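Local structure of C alpha-dehydrogenase (Sphingobium sp. SYK-6, 4YAC) at residues Y71-D76 with T125-R129; Q111-V116 with I156-K161; A57-V61 with E77-F82. The protein binds NADH and, as a short-chain dehydrogenase/reductase of the lignin beta-aryl ether cleavage pathway, probably oxidises the C alpha alcohol of its aryl ether substrates. Residues are numbered along the deposited sequence.

How the contacts relate
All three contacts belong to one Rossmann-type domain. Contact 3, joining strand 57-62 to helix 68-81, comes first along the chain, though 71-76 of contact 1 falls between its two segments. Contact 1 sets helix 68-81 beside helix 105-133, and contact 2 sets helix 105-133 beside helix 155-174. Contacts 1 and 3 have centres about 12 Å apart and touch through the Glu79-Arg129 salt bridge and Ala74 packing on Val61. Contact 2, centred about 22 Å from contact 1 and 28 Å from contact 3, touches neither. They thus join edge strand 57-62 to three successive helices on one sheet face; contacts 1 and 2 border the second subunit, and only contact 2 touches the NADH, through Val114.

Contact 1 of 3, residues Y71-D76 with T125-R129; sequences YAAAVD and TVMPR
Two helical segments, 71-76 and 125-129, cross at -50° with their axes 10.9 Å apart. Ala72 lies opposite Thr125 (CA to CA 6.0 Å) and Val75 opposite Val126 (7.4 Å). Helix 71-76 is regular, with Val75 N bonded to Tyr71 O and Asp76 N to Ala72 O, both at 3.0 Å. The other is kinked: the N of Pro128 has no hydrogen to give, and Arg129 N makes a weak bond back to Val126 O (2.9 Å) rather than reaching Thr125 O. That carbonyl instead receives a weak bond from Arg129 NE (3.1 Å). The arginine leaves the backbone as m at chi1, then extends (chi2 and chi3 t) across the gap, where a salt bridge forms: Asp76 OD1 accepts from Arg129 NH1 at 2.8 Å and from Arg129 NH2 at 3.1 Å. NH1 also pairs with Glu79, one turn further along, so the guanidinium is shared between two carboxylates, while Val75 CG1 covers one of its faces, 3.4 Å from Arg129 NH1. Thr125 (chi1 m) turns OG1 back to the carbonyl of Asn121 and offers CG2 to Val75 CG2 at 3.7 Å; Val75 CG2 also meets Val126 CG2 at 3.8 Å. Tyr71, which packs on Leu65 of the NADH site, closes the upstream end. Two successive helices side by side on one face of a parallel sheet, here on strands 8-12 and 87-90, are typical of the Rossmann fold.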
ATOM      1  N   TYR A  71     -19.753   9.384 -10.139  1.00 29.10           N
ATOM      2  CA  TYR A  71     -19.349   8.030 -10.501  1.00 25.60           C
ATOM      3  C   TYR A  71     -20.588   7.140 -10.567  1.00 31.70           C
ATOM      4  O   TYR A  71     -20.781   6.395 -11.528  1.00 30.98           O
ATOM      5  CB  TYR A  71     -18.330   7.475  -9.497  1.00 27.98           C
ATOM      6  CG  TYR A  71     -17.364   6.469 -10.090  1.00 29.71           C
ATOM      7  CD1 TYR A  71     -17.805   5.469 -10.946  1.00 26.20           C
ATOM      8  CD2 TYR A  71     -16.008   6.525  -9.798  1.00 22.68           C
ATOM      9  CE1 TYR A  71     -16.925   4.555 -11.490  1.00 26.79           C
ATOM     10  CE2 TYR A  71     -15.115   5.609 -10.339  1.00 20.54           C
ATOM     11  CZ  TYR A  71     -15.583   4.630 -11.187  1.00 21.89           C
ATOM     12  OH  TYR A  71     -14.703   3.717 -11.725  1.00 23.46           O
ATOM     13  N   ALA A  72     -21.444   7.245  -9.556  1.00 24.48           N
ATOM     14  CA  ALA A  72     -22.665   6.453  -9.522  1.00 28.06           C
ATOM     15  C   ALA A  72     -23.546   6.782 -10.722  1.00 31.77           C
ATOM     16  O   ALA A  72     -24.151   5.890 -11.323  1.00 31.58           O
ATOM     17  CB  ALA A  72     -23.413   6.697  -8.240  1.00 27.57           C
ATOM     18  N   ALA A  73     -23.611   8.063 -11.069  1.00 30.36           N
ATOM     19  CA  ALA A  73     -24.410   8.499 -12.210  1.00 36.19           C
ATOM     20  C   ALA A  73     -23.842   7.942 -13.510  1.00 31.55           C
ATOM     21  O   ALA A  73     -24.593   7.551 -14.406  1.00 32.72           O
ATOM     22  CB  ALA A  73     -24.472  10.018 -12.265  1.00 33.68           C
ATOM     23  N   ALA A  74     -22.515   7.899 -13.604  1.00 29.26           N
ATOM     24  CA  ALA A  74     -21.845   7.420 -14.808  1.00 27.69           C
ATOM     25  C   ALA A  74     -22.066   5.926 -15.004  1.00 35.08           C
ATOM     26  O   ALA A  74     -22.219   5.457 -16.130  1.00 34.12           O
ATOM     27  CB  ALA A  74     -20.358   7.725 -14.749  1.00 27.79           C
ATOM     28  N   VAL A  75     -22.083   5.177 -13.908  1.00 29.07           N
ATOM     29  CA  VAL A  75     -22.338   3.747 -13.995  1.00 26.31           C
ATOM     30  C   VAL A  75     -23.813   3.503 -14.320  1.00 35.74           C
ATOM     31  O   VAL A  75     -24.136   2.591 -15.080  1.00 34.22           O
ATOM     32  CB  VAL A  75     -21.934   3.020 -12.699  1.00 29.54           C
ATOM     33  CG1 VAL A  75     -22.362   1.567 -12.735  1.00 28.75           C
ATOM     34  CG2 VAL A  75     -20.430   3.103 -12.509  1.00 26.01           C
ATOM     35  N   ASP A  76     -24.708   4.313 -13.758  1.00 28.84           N
ATOM     36  CA  ASP A  76     -26.120   4.259 -14.147  1.00 32.34           C
ATOM     37  C   ASP A  76     -26.252   4.419 -15.654  1.00 53.80           C
ATOM     38  O   ASP A  76     -26.973   3.668 -16.315  1.00 53.04           O
ATOM     39  CB  ASP A  76     -26.926   5.361 -13.467  1.00 30.65           C
ATOM     40  CG  ASP A  76     -27.249   5.061 -12.023  1.00 37.90           C
ATOM     41  OD1 ASP A  76     -26.784   4.036 -11.476  1.00 38.47           O
ATOM     42  OD2 ASP A  76     -27.980   5.877 -11.436  1.00 43.95           O
ATOM     43  N   THR A 125     -18.673   1.407  -6.165  1.00 26.39           N
ATOM     44  CA  THR A 125     -19.852   1.756  -6.955  1.00 24.03           C
ATOM     45  C   THR A 125     -20.340   0.544  -7.741  1.00 28.06           C
ATOM     46  O   THR A 125     -21.545   0.300  -7.832  1.00 30.74           O
ATOM     47  CB  THR A 125     -19.572   2.922  -7.934  1.00 27.37           C
ATOM     48  OG1 THR A 125     -19.220   4.097  -7.192  1.00 28.41           O
ATOM     49  CG2 THR A 125     -20.802   3.240  -8.781  1.00 29.20           C
ATOM     50  N   VAL A 126     -19.397  -0.220  -8.289  1.00 25.95           N
ATOM     51  CA  VAL A 126     -19.728  -1.300  -9.223  1.00 26.88           C
ATOM     52  C   VAL A 126     -19.818  -2.684  -8.575  1.00 29.68           C
ATOM     53  O   VAL A 126     -20.718  -3.458  -8.889  1.00 28.52           O
ATOM     54  CB  VAL A 126     -18.684  -1.353 -10.367  1.00 25.58           C
ATOM     55  CG1 VAL A 126     -18.867  -2.589 -11.247  1.00 31.90           C
ATOM     56  CG2 VAL A 126     -18.764  -0.087 -11.207  1.00 24.17           C
ATOM     57  N   MET A 127     -18.888  -3.007  -7.685  1.00 28.18           N
ATOM     58  CA  MET A 127     -18.797  -4.367  -7.163  1.00 30.04           C
ATOM     59  C   MET A 127     -20.062  -4.804  -6.403  1.00 31.75           C
ATOM     60  O   MET A 127     -20.501  -5.948  -6.545  1.00 35.18           O
ATOM     61  CB  MET A 127     -17.546  -4.489  -6.283  1.00 30.49           C
ATOM     62  CG  MET A 127     -17.420  -5.765  -5.484  1.00 32.75           C
ATOM     63  SD  MET A 127     -17.969  -5.525  -3.787  1.00 37.06           S
ATOM     64  CE  MET A 127     -16.792  -4.316  -3.167  1.00 33.35           C
ATOM     65  N   PRO A 128     -20.673  -3.901  -5.615  1.00 31.03           N
ATOM     66  CA  PRO A 128     -21.944  -4.289  -4.985  1.00 33.82           C
ATOM     67  C   PRO A 128     -23.076  -4.557  -5.983  1.00 34.77           C
ATOM     68  O   PRO A 128     -23.973  -5.352  -5.692  1.00 33.74           O
ATOM     69  CB  PRO A 128     -22.275  -3.086  -4.099  1.00 31.81           C
ATOM     70  CG  PRO A 128     -20.946  -2.488  -3.782  1.00 28.12           C
ATOM     71  CD  PRO A 128     -20.142  -2.651  -5.040  1.00 28.22           C
ATOM     72  N   ARG A 129     -23.041  -3.903  -7.141  1.00 31.46           N
ATOM     73  CA  ARG A 129     -24.028  -4.154  -8.184  1.00 31.06           C
ATOM     74  C   ARG A 129     -23.794  -5.524  -8.813  1.00 35.29           C
ATOM     75  O   ARG A 129     -24.743  -6.246  -9.121  1.00 36.44           O
ATOM     76  CB  ARG A 129     -23.976  -3.064  -9.253  1.00 36.15           C
ATOM     77  CG  ARG A 129     -24.133  -1.653  -8.713  1.00 32.50           C
ATOM     78  CD  ARG A 129     -24.200  -0.643  -9.847  1.00 37.28           C
ATOM     79  NE  ARG A 129     -24.196   0.737  -9.368  1.00 39.06           N
ATOM     80  CZ  ARG A 129     -24.770   1.757 -10.001  1.00 43.15           C
ATOM     81  NH1 ARG A 129     -25.420   1.567 -11.144  1.00 38.60           N
ATOM     82  NH2 ARG A 129     -24.705   2.975  -9.483  1.00 36.98           N
TER

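Contact 2 of 3, residues Q111-V116 with I156-K161; sequences QMDVNV and IYCTTK
Thr160 is the knob here: its side chain, chi1 p, drops among Gln111, Met112, Asn115 and Val116. The helical segments 111-116 and 156-161 cross at -35°, axes 9.3 Å apart, with CA atoms closest at Val116-Thr160 (5.8 Å) and Gln111-Tyr157 (7.0 Å); a wider pi-type turn runs through 113-116. Thr160 OG1 donates to Tyr157 O (2.7 Å) and accepts from Asn115 ND2 (3.1 Å), whose chi1 is m, while Asn115 OD1 takes the amide of Val94. Tyr157 and Lys161 have the YxxxK spacing of the short-chain dehydrogenase signature, in which such a Tyr, Lys and a helix Asn probably serve catalysis, as in relatives. Tyr157 (chi1 t) has its CD1 4.0 Å from Asn115 ND2. Lys161, m at chi1 and chi2 and then fully extended, bends back so that its NZ bonds a water 2.8 Å away, which donates to Asn115 O at 2.8 Å. Met112 (chi1 and chi2 m) curls CE against Thr159 CG2 (3.3 Å) and Thr160 CG2 (3.4 Å). Gln111, chi1 m and chi2 t, reaches over Ile156, its NE2 3.6 Å from Ile156 CG2 and bonded to the carbonyl of Gln96. Val114 touches the NADH, and Thr159 packs on Leu167 of the second subunit.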
ATOM      1  N   GLN A 111      -2.736  13.172  -5.869  1.00 26.66           N
ATOM      2  CA  GLN A 111      -2.360  11.826  -6.293  1.00 26.93           C
ATOM      3  C   GLN A 111      -3.086  10.757  -5.477  1.00 28.32           C
ATOM      4  O   GLN A 111      -3.491   9.729  -6.021  1.00 23.90           O
ATOM      5  CB  GLN A 111      -0.844  11.643  -6.199  1.00 29.41           C
ATOM      6  CG  GLN A 111      -0.083  12.512  -7.191  1.00 28.35           C
ATOM      7  CD  GLN A 111       1.410  12.263  -7.178  1.00 31.31           C
ATOM      8  OE1 GLN A 111       1.879  11.202  -7.592  1.00 38.41           O
ATOM      9  NE2 GLN A 111       2.167  13.243  -6.701  1.00 40.46           N
ATOM     10  N   MET A 112      -3.267  11.002  -4.181  1.00 23.33           N
ATOM     11  CA  MET A 112      -4.034  10.089  -3.338  1.00 21.21           C
ATOM     12  C   MET A 112      -5.476   9.984  -3.829  1.00 21.68           C
ATOM     13  O   MET A 112      -6.036   8.889  -3.914  1.00 24.73           O
ATOM     14  CB  MET A 112      -4.019  10.551  -1.879  1.00 30.19           C
ATOM     15  CG  MET A 112      -2.728  10.239  -1.150  1.00 44.39           C
ATOM     16  SD  MET A 112      -2.573   8.490  -0.714  1.00 37.72           S
ATOM     17  CE  MET A 112      -0.815   8.289  -0.885  1.00 73.85           C
ATOM     18  N   ASP A 113      -6.077  11.118  -4.169  1.00 25.16           N
ATOM     19  CA  ASP A 113      -7.492  11.129  -4.535  1.00 28.35           C
ATOM     20  C   ASP A 113      -7.731  10.357  -5.837  1.00 26.61           C
ATOM     21  O   ASP A 113      -8.640   9.535  -5.915  1.00 24.24           O
ATOM     22  CB  ASP A 113      -8.006  12.573  -4.657  1.00 58.53           C
ATOM     23  CG  ASP A 113      -9.497  12.703  -4.364  1.00 67.72           C
ATOM     24  OD1 ASP A 113     -10.111  11.739  -3.860  1.00 62.20           O
ATOM     25  OD2 ASP A 113     -10.050  13.792  -4.620  1.00 69.34           O
ATOM     26  N   VAL A 114      -6.918  10.604  -6.859  1.00 24.42           N
ATOM     27  CA  VAL A 114      -7.117   9.911  -8.137  1.00 25.84           C
ATOM     28  C   VAL A 114      -6.664   8.458  -8.067  1.00 23.21           C
ATOM     29  O   VAL A 114      -7.396   7.559  -8.473  1.00 24.70           O
ATOM     30  CB  VAL A 114      -6.360  10.599  -9.292  1.00 34.36           C
ATOM     31  CG1 VAL A 114      -6.583   9.846 -10.608  1.00 28.41           C
ATOM     32  CG2 VAL A 114      -6.805  12.038  -9.435  1.00 29.70           C
ATOM     33  N   ASN A 115      -5.461   8.228  -7.557  1.00 23.71           N
ATOM     34  CA  ASN A 115      -4.861   6.900  -7.634  1.00 21.48           C
ATOM     35  C   ASN A 115      -5.440   5.906  -6.636  1.00 24.82           C
ATOM     36  O   ASN A 115      -5.464   4.705  -6.908  1.00 25.55           O
ATOM     37  CB  ASN A 115      -3.347   6.991  -7.436  1.00 22.24           C
ATOM     38  CG  ASN A 115      -2.650   7.712  -8.574  1.00 26.42           C
ATOM     39  OD1 ASN A 115      -3.291   8.195  -9.515  1.00 24.39           O
ATOM     40  ND2 ASN A 115      -1.326   7.791  -8.494  1.00 29.25           N
ATOM     41  N   VAL A 116      -5.896   6.391  -5.481  1.00 22.28           N
ATOM     42  CA  VAL A 116      -6.433   5.498  -4.464  1.00 20.73           C
ATOM     43  C   VAL A 116      -7.946   5.660  -4.357  1.00 25.12           C
ATOM     44  O   VAL A 116      -8.682   4.700  -4.576  1.00 25.33           O
ATOM     45  CB  VAL A 116      -5.786   5.726  -3.090  1.00 22.61           C
ATOM     46  CG1 VAL A 116      -6.235   4.637  -2.116  1.00 23.16           C
ATOM     47  CG2 VAL A 116      -4.271   5.715  -3.212  1.00 24.69           C
ATOM     48  N   ILE A 156       5.265   9.727  -3.164  1.00 25.95           N
ATOM     49  CA  ILE A 156       3.808   9.812  -3.181  1.00 24.35           C
ATOM     50  C   ILE A 156       3.236   8.734  -4.092  1.00 26.20           C
ATOM     51  O   ILE A 156       2.375   7.963  -3.679  1.00 23.54           O
ATOM     52  CB  ILE A 156       3.319  11.199  -3.646  1.00 24.34           C
ATOM     53  CG1 ILE A 156       3.780  12.276  -2.659  1.00 26.00           C
ATOM     54  CG2 ILE A 156       1.799  11.216  -3.756  1.00 25.53           C
ATOM     55  CD1 ILE A 156       3.405  13.689  -3.058  1.00 29.93           C
ATOM     56  N   TYR A 157       3.729   8.685  -5.327  1.00 26.42           N
ATOM     57  CA  TYR A 157       3.268   7.711  -6.312  1.00 23.11           C
ATOM     58  C   TYR A 157       3.336   6.281  -5.773  1.00 26.41           C
ATOM     59  O   TYR A 157       2.376   5.519  -5.885  1.00 25.99           O
ATOM     60  CB  TYR A 157       4.103   7.841  -7.591  1.00 25.44           C
ATOM     61  CG  TYR A 157       3.671   6.944  -8.726  1.00 28.97           C
ATOM     62  CD1 TYR A 157       2.522   7.216  -9.454  1.00 32.12           C
ATOM     63  CD2 TYR A 157       4.428   5.840  -9.085  1.00 33.76           C
ATOM     64  CE1 TYR A 157       2.131   6.402 -10.500  1.00 40.48           C
ATOM     65  CE2 TYR A 157       4.047   5.021 -10.129  1.00 32.34           C
ATOM     66  CZ  TYR A 157       2.899   5.305 -10.834  1.00 41.33           C
ATOM     67  OH  TYR A 157       2.518   4.489 -11.876  1.00 68.11           O
ATOM     68  N   CYS A 158       4.471   5.933  -5.176  1.00 25.15           N
ATOM     69  CA  CYS A 158       4.692   4.605  -4.618  1.00 24.24           C
ATOM     70  C   CYS A 158       3.684   4.296  -3.519  1.00 23.71           C
ATOM     71  O   CYS A 158       3.126   3.197  -3.468  1.00 27.51           O
ATOM     72  CB  CYS A 158       6.124   4.505  -4.081  1.00 27.82           C
ATOM     73  SG  CYS A 158       6.525   2.987  -3.188  1.00 28.34           S
ATOM     74  N   THR A 159       3.441   5.271  -2.649  1.00 24.18           N
ATOM     75  CA  THR A 159       2.472   5.101  -1.576  1.00 18.01           C
ATOM     76  C   THR A 159       1.101   4.743  -2.158  1.00 21.54           C
ATOM     77  O   THR A 159       0.451   3.819  -1.676  1.00 26.02           O
ATOM     78  CB  THR A 159       2.358   6.362  -0.702  1.00 24.74           C
ATOM     79  OG1 THR A 159       3.636   6.650  -0.122  1.00 25.26           O
ATOM     80  CG2 THR A 159       1.360   6.145   0.422  1.00 25.17           C
ATOM     81  N   THR A 160       0.678   5.448  -3.207  1.00 21.63           N
ATOM     82  CA  THR A 160      -0.644   5.196  -3.791  1.00 24.18           C
ATOM     83  C   THR A 160      -0.732   3.828  -4.456  1.00 24.26           C
ATOM     84  O   THR A 160      -1.786   3.200  -4.440  1.00 23.80           O
ATOM     85  CB  THR A 160      -1.059   6.264  -4.845  1.00 23.67           C
ATOM     86  OG1 THR A 160      -0.251   6.163  -6.026  1.00 24.37           O
ATOM     87  CG2 THR A 160      -0.979   7.672  -4.269  1.00 26.08           C
ATOM     88  N   LYS A 161       0.363   3.357  -5.037  1.00 24.58           N
ATOM     89  CA  LYS A 161       0.318   2.104  -5.775  1.00 27.86           C
ATOM     90  C   LYS A 161       0.408   0.912  -4.825  1.00 26.94           C
ATOM     91  O   LYS A 161      -0.209  -0.127  -5.064  1.00 26.94           O
ATOM     92  CB  LYS A 161       1.428   2.073  -6.833  1.00 27.90           C
ATOM     93  CG  LYS A 161       1.236   3.124  -7.935  1.00 30.07           C
ATOM     94  CD  LYS A 161      -0.076   2.933  -8.696  1.00 31.79           C
ATOM     95  CE  LYS A 161      -0.298   4.002  -9.755  1.00 42.23           C
ATOM     96  NZ  LYS A 161      -1.602   3.803 -10.456  1.00 52.36           N
TER
HETATM   97  O   HOH W   1      -4.108   3.674  -9.136  1.00 30.07           O

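Contact 3 of 3, residues A57-V61 with E77-F82; sequences AVHPV and EAEQVF
Within the beta-alpha-beta crossover that leads from strand 57-62 to strand 87-90 in the Rossmann fold, segment 57-61 of the first strand packs against the C-terminal end of the connecting helix 68-81 (77-81) and Phe82, the first residue beyond it. The strand is extended and the helix returns almost antiparallel to it, at 150° with axes 10.2 Å apart; His59 faces Val81 (CA to CA 7.9 Å) and Val61 faces Glu77 (8.3 Å). Val81 N to Glu77 O and Phe82 N to Ala78 O, both 2.9 Å, carry the helical pattern to its end. Ala57, His59 and Val61 point their CB atoms toward the helix, Val58 and Pro60 away from it. His59, with chi1 t and chi2 near 75°, is the centre of the contact: its NE2 gives a nearly straight hydrogen bond (170°) to Glu77 OE2 at 2.6 Å, a His-carboxylate pair made possible by the extended glutamate (chi1 and chi2 t). Over the imidazole face, Val81 CG2 sits 4.0 Å from the centroid of the His59 ring in a CH-pi contact. Phe82 (chi1 m) packs its ring against the helix-facing side of the strand, with CE2 3.7 Å from His59 CB and CE1 4.1 Å from Ala57 CB, while Val61 CG2 (chi1 p) lies 3.8 Å from Glu77 OE2. The strand is hydrogen-bonded along one edge to strand 33-38, from Val34 to Asp38; helix 41-51 covers its other face at Val58 and Pro60, and on the same face of the sheet as helix 68-81 Phe82 also touches Lys33 and Val8.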
ATOM      1  N   ALA A  57     -18.749  -0.944 -30.340  1.00 43.87           N
ATOM      2  CA  ALA A  57     -19.735  -0.280 -29.510  1.00 27.48           C
ATOM      3  C   ALA A  57     -18.987   0.379 -28.364  1.00 26.36           C
ATOM      4  O   ALA A  57     -18.602  -0.292 -27.409  1.00 34.99           O
ATOM      5  CB  ALA A  57     -20.764  -1.260 -28.985  1.00 35.53           C
ATOM      6  N   VAL A  58     -18.771   1.686 -28.483  1.00 31.47           N
ATOM      7  CA  VAL A  58     -18.093   2.453 -27.448  1.00 31.84           C
ATOM      8  C   VAL A  58     -18.910   3.685 -27.075  1.00 30.85           C
ATOM      9  O   VAL A  58     -19.379   4.422 -27.947  1.00 33.71           O
ATOM     10  CB  VAL A  58     -16.679   2.893 -27.892  1.00 28.83           C
ATOM     11  CG1 VAL A  58     -15.997   3.740 -26.816  1.00 30.62           C
ATOM     12  CG2 VAL A  58     -15.828   1.676 -28.218  1.00 30.53           C
ATOM     13  N   HIS A  59     -19.068   3.889 -25.771  1.00 30.05           N
ATOM     14  CA  HIS A  59     -19.811   5.019 -25.236  1.00 30.15           C
ATOM     15  C   HIS A  59     -18.912   5.845 -24.314  1.00 29.83           C
ATOM     16  O   HIS A  59     -18.421   5.324 -23.321  1.00 28.37           O
ATOM     17  CB  HIS A  59     -21.038   4.554 -24.458  1.00 30.08           C
ATOM     18  CG  HIS A  59     -21.811   5.679 -23.850  1.00 31.70           C
ATOM     19  ND1 HIS A  59     -22.613   6.516 -24.594  1.00 38.97           N
ATOM     20  CD2 HIS A  59     -21.872   6.133 -22.575  1.00 39.52           C
ATOM     21  CE1 HIS A  59     -23.154   7.425 -23.801  1.00 44.17           C
ATOM     22  NE2 HIS A  59     -22.722   7.213 -22.571  1.00 39.39           N
ATOM     23  N   PRO A  60     -18.701   7.130 -24.637  1.00 29.45           N
ATOM     24  CA  PRO A  60     -17.900   8.001 -23.771  1.00 28.57           C
ATOM     25  C   PRO A  60     -18.726   8.618 -22.648  1.00 30.48           C
ATOM     26  O   PRO A  60     -19.906   8.910 -22.848  1.00 32.61           O
ATOM     27  CB  PRO A  60     -17.413   9.078 -24.735  1.00 31.21           C
ATOM     28  CG  PRO A  60     -18.545   9.224 -25.688  1.00 29.93           C
ATOM     29  CD  PRO A  60     -19.145   7.841 -25.851  1.00 34.78           C
ATOM     30  N   VAL A  61     -18.113   8.804 -21.483  1.00 29.38           N
ATOM     31  CA  VAL A  61     -18.737   9.565 -20.413  1.00 27.01           C
ATOM     32  C   VAL A  61     -17.674  10.392 -19.716  1.00 26.44           C
ATOM     33  O   VAL A  61     -16.647   9.862 -19.290  1.00 25.97           O
ATOM     34  CB  VAL A  61     -19.457   8.656 -19.392  1.00 31.62           C
ATOM     35  CG1 VAL A  61     -18.502   7.634 -18.772  1.00 42.01           C
ATOM     36  CG2 VAL A  61     -20.130   9.496 -18.311  1.00 32.37           C
ATOM     37  N   GLU A  77     -25.557   5.424 -16.179  1.00 50.46           N
ATOM     38  CA  GLU A  77     -25.563   5.725 -17.603  1.00 40.09           C
ATOM     39  C   GLU A  77     -25.084   4.523 -18.413  1.00 32.54           C
ATOM     40  O   GLU A  77     -25.677   4.176 -19.439  1.00 38.42           O
ATOM     41  CB  GLU A  77     -24.690   6.949 -17.886  1.00 37.07           C
ATOM     42  CG  GLU A  77     -24.748   7.437 -19.324  1.00 44.47           C
ATOM     43  CD  GLU A  77     -23.931   8.697 -19.548  1.00 39.55           C
ATOM     44  OE1 GLU A  77     -24.084   9.660 -18.770  1.00 50.03           O
ATOM     45  OE2 GLU A  77     -23.132   8.721 -20.506  1.00 42.54           O
ATOM     46  N   ALA A  78     -24.022   3.881 -17.938  1.00 31.87           N
ATOM     47  CA  ALA A  78     -23.509   2.676 -18.579  1.00 29.80           C
ATOM     48  C   ALA A  78     -24.591   1.603 -18.662  1.00 34.52           C
ATOM     49  O   ALA A  78     -24.731   0.929 -19.681  1.00 36.08           O
ATOM     50  CB  ALA A  78     -22.303   2.150 -17.821  1.00 33.99           C
ATOM     51  N   GLU A  79     -25.363   1.455 -17.591  1.00 35.68           N
ATOM     52  CA  GLU A  79     -26.406   0.436 -17.536  1.00 38.74           C
ATOM     53  C   GLU A  79     -27.562   0.755 -18.481  1.00 40.67           C
ATOM     54  O   GLU A  79     -28.167  -0.150 -19.063  1.00 39.73           O
ATOM     55  CB  GLU A  79     -26.922   0.286 -16.104  1.00 36.27           C
ATOM     56  CG  GLU A  79     -25.866  -0.223 -15.136  1.00 41.62           C
ATOM     57  CD  GLU A  79     -26.332  -0.239 -13.693  1.00 49.65           C
ATOM     58  OE1 GLU A  79     -27.418   0.309 -13.402  1.00 63.83           O
ATOM     59  OE2 GLU A  79     -25.608  -0.805 -12.848  1.00 42.27           O
ATOM     60  N   GLN A  80     -27.872   2.038 -18.631  1.00 46.69           N
ATOM     61  CA  GLN A  80     -28.951   2.455 -19.519  1.00 47.45           C
ATOM     62  C   GLN A  80     -28.552   2.292 -20.976  1.00 51.33           C
ATOM     63  O   GLN A  80     -29.370   1.917 -21.815  1.00 66.91           O
ATOM     64  CB  GLN A  80     -29.343   3.911 -19.254  1.00 46.35           C
ATOM     65  CG  GLN A  80     -30.139   4.127 -17.975  1.00 71.79           C
ATOM     66  CD  GLN A  80     -31.366   3.237 -17.893  1.00102.71           C
ATOM     67  OE1 GLN A  80     -32.117   3.105 -18.860  1.00119.93           O
ATOM     68  NE2 GLN A  80     -31.566   2.611 -16.740  1.00105.15           N
ATOM     69  N   VAL A  81     -27.289   2.571 -21.271  1.00 32.95           N
ATOM     70  CA  VAL A  81     -26.812   2.564 -22.648  1.00 39.33           C
ATOM     71  C   VAL A  81     -26.509   1.146 -23.137  1.00 34.99           C
ATOM     72  O   VAL A  81     -26.892   0.776 -24.252  1.00 36.08           O
ATOM     73  CB  VAL A  81     -25.562   3.454 -22.788  1.00 44.28           C
ATOM     74  CG1 VAL A  81     -24.912   3.287 -24.158  1.00 46.23           C
ATOM     75  CG2 VAL A  81     -25.937   4.913 -22.554  1.00 46.49           C
ATOM     76  N   PHE A  82     -25.831   0.358 -22.305  1.00 35.31           N
ATOM     77  CA  PHE A  82     -25.428  -1.000 -22.676  1.00 36.98           C
ATOM     78  C   PHE A  82     -26.061  -2.051 -21.773  1.00 43.04           C
ATOM     79  O   PHE A  82     -26.748  -2.953 -22.245  1.00 50.56           O
ATOM     80  CB  PHE A  82     -23.903  -1.147 -22.617  1.00 30.61           C
ATOM     81  CG  PHE A  82     -23.159  -0.403 -23.695  1.00 40.70           C
ATOM     82  CD1 PHE A  82     -23.675  -0.276 -24.975  1.00 33.12           C
ATOM     83  CD2 PHE A  82     -21.918   0.151 -23.425  1.00 55.58           C
ATOM     84  CE1 PHE A  82     -22.974   0.401 -25.957  1.00 33.81           C
ATOM     85  CE2 PHE A  82     -21.213   0.826 -24.400  1.00 47.37           C
ATOM     86  CZ  PHE A  82     -21.737   0.954 -25.664  1.00 38.90           C
TER